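Carboxypeptidase 1 (Deinococcus radiodurans str. R1, PDB 5GIV) is a metallocarboxypeptidase of the M32 family that binds zinc and probably releases amino acids one by one from peptide C-termini, with broad specificity. Local coordinates at residues A[198-203]-A[329-334]. Numbering follows the deposited sequence.
Sequences TDFLGR and AGVTEE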
loop_
_atom_site.group_PDB
_atom_site.type_symbol
_atom_site.label_atom_id
_atom_site.label_comp_id
_atom_site.label_asym_id
_atom_site.label_seq_id
_atom_site.Cartn_x
_atom_site.Cartn_y
_atom_site.Cartn_z
ATOM N N THR A 198 -28.220 9.511 26.035
ATOM C CA THR A 198 -27.065 9.358 25.156
ATOM C C THR A 198 -25.822 10.109 25.621
ATOM O O THR A 198 -24.750 9.890 25.044
ATOM C CB THR A 198 -27.393 9.820 23.719
ATOM O OG1 THR A 198 -27.791 11.194 23.739
ATOM C CG2 THR A 198 -28.506 8.981 23.087
ATOM N N ASP A 199 -25.916 10.957 26.648
ATOM C CA ASP A 199 -24.809 11.856 26.975
ATOM C C ASP A 199 -23.528 11.110 27.332
ATOM O O ASP A 199 -22.434 11.648 27.147
ATOM C CB ASP A 199 -25.201 12.771 28.135
ATOM C CG ASP A 199 -25.456 11.993 29.424
ATOM O OD1 ASP A 199 -24.475 11.628 30.104
ATOM O OD2 ASP A 199 -26.636 11.742 29.750
ATOM N N PHE A 200 -23.627 9.883 27.853
ATOM C CA PHE A 200 -22.412 9.168 28.229
ATOM C C PHE A 200 -21.549 8.842 27.021
ATOM O O PHE A 200 -20.354 8.570 27.182
ATOM C CB PHE A 200 -22.744 7.884 29.003
ATOM C CG PHE A 200 -23.689 6.980 28.287
ATOM C CD1 PHE A 200 -23.218 6.037 27.389
ATOM C CD2 PHE A 200 -25.048 7.070 28.512
ATOM C CE1 PHE A 200 -24.086 5.217 26.718
ATOM C CE2 PHE A 200 -25.919 6.252 27.855
ATOM C CZ PHE A 200 -25.443 5.321 26.953
ATOM N N LEU A 201 -22.127 8.849 25.816
ATOM C CA LEU A 201 -21.338 8.655 24.602
ATOM C C LEU A 201 -20.419 9.832 24.302
ATOM O O LEU A 201 -19.516 9.692 23.472
ATOM C CB LEU A 201 -22.263 8.402 23.412
ATOM C CG LEU A 201 -23.129 7.139 23.544
ATOM C CD1 LEU A 201 -24.150 7.042 22.405
ATOM C CD2 LEU A 201 -22.262 5.892 23.624
ATOM N N GLY A 202 -20.608 10.972 24.957
ATOM C CA GLY A 202 -19.778 12.136 24.729
ATOM C C GLY A 202 -18.683 12.354 25.751
ATOM O O GLY A 202 -18.076 13.433 25.767
ATOM N N ARG A 203 -18.390 11.362 26.588
ATOM C CA ARG A 203 -17.461 11.547 27.696
ATOM C C ARG A 203 -16.001 11.404 27.285
ATOM O O ARG A 203 -15.119 11.627 28.124
ATOM C CB ARG A 203 -17.786 10.560 28.824
ATOM C CG ARG A 203 -19.098 10.839 29.513
ATOM C CD ARG A 203 -19.510 9.765 30.518
ATOM N NE ARG A 203 -20.513 10.299 31.437
ATOM C CZ ARG A 203 -21.118 9.600 32.398
ATOM N NH1 ARG A 203 -20.841 8.315 32.573
ATOM N NH2 ARG A 203 -22.006 10.192 33.194
ATOM N N ALA A 329 -19.611 4.533 33.631
ATOM C CA ALA A 329 -20.052 4.577 35.020
ATOM C C ALA A 329 -21.464 5.138 35.112
ATOM O O ALA A 329 -21.764 6.197 34.554
ATOM C CB ALA A 329 -19.092 5.426 35.854
ATOM N N GLY A 330 -22.336 4.420 35.813
ATOM C CA GLY A 330 -23.720 4.834 35.926
ATOM C C GLY A 330 -24.562 4.547 34.710
ATOM O O GLY A 330 -25.680 5.070 34.606
ATOM N N VAL A 331 -24.069 3.720 33.795
ATOM C CA VAL A 331 -24.775 3.380 32.570
ATOM C C VAL A 331 -24.992 1.881 32.576
ATOM O O VAL A 331 -24.050 1.117 32.818
ATOM C CB VAL A 331 -23.988 3.812 31.317
ATOM C CG1 VAL A 331 -24.819 3.578 30.058
ATOM C CG2 VAL A 331 -23.540 5.277 31.442
ATOM N N THR A 332 -26.213 1.462 32.286
ATOM C CA THR A 332 -26.500 0.039 32.260
ATOM C C THR A 332 -26.229 -0.535 30.875
ATOM O O THR A 332 -26.041 0.183 29.890
ATOM C CB THR A 332 -27.951 -0.232 32.647
ATOM O OG1 THR A 332 -28.812 0.223 31.597
ATOM C CG2 THR A 332 -28.317 0.478 33.958
ATOM N N GLU A 333 -26.170 -1.861 30.817
ATOM C CA GLU A 333 -26.097 -2.521 29.527
ATOM C C GLU A 333 -27.307 -2.169 28.666
ATOM O O GLU A 333 -27.174 -1.932 27.462
ATOM C CB GLU A 333 -25.976 -4.026 29.734
ATOM C CG GLU A 333 -26.270 -4.830 28.508
ATOM C CD GLU A 333 -26.347 -6.305 28.799
ATOM O OE1 GLU A 333 -25.499 -6.810 29.570
ATOM O OE2 GLU A 333 -27.276 -6.947 28.274
ATOM N N GLU A 334 -28.498 -2.119 29.267
ATOM C CA GLU A 334 -29.697 -1.777 28.505
ATOM C C GLU A 334 -29.624 -0.356 27.952
ATOM O O GLU A 334 -30.170 -0.077 26.879
ATOM C CB GLU A 334 -30.945 -1.971 29.378
ATOM C CG GLU A 334 -32.284 -1.534 28.761
ATOM C CD GLU A 334 -32.754 -2.406 27.583
ATOM O OE1 GLU A 334 -33.769 -2.039 26.938
ATOM O OE2 GLU A 334 -32.128 -3.461 27.301
HETATM O O HOH W 1 -23.967 8.012 34.314
#
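F200, in the short 3-10 turn 199-201, offers one ring face to V331: methyl CG1 of V331 sits 3.5 Å from the centroid of the F200 ring and only 9° off its normal, a CH-pi contact. The second methyl of V331, CG2, reaches the root of the ring, 3.6 Å from CG of F200. With chi1 at 54°, F200 has CG between its own backbone N and carbonyl carbon, which turns the ring toward V331. Cut back to an alanine here, the side chain would probably leave CG1 of V331 without its aromatic face and open a gap beside M336 and A339. The pair exemplifies a methyl seated on an aromatic face where a loop, here between helices 169-193 and 207-221, meets the lead-in to helix 333-339, at the periphery of the mostly helical M32 fold and away from the zinc site of H266, H270 and E296. At the exposed margin, NH1 of R203 divides its hydrogens between O of Q327, its stronger partner, and O of A329, 3.0 Å away, nearly in the guanidinium plane and on a carbonyl lone pair. A water accepts from NH2 of R203 and donates to O of A329 at 2.9 Å, so two donors grip that carbonyl oxygen.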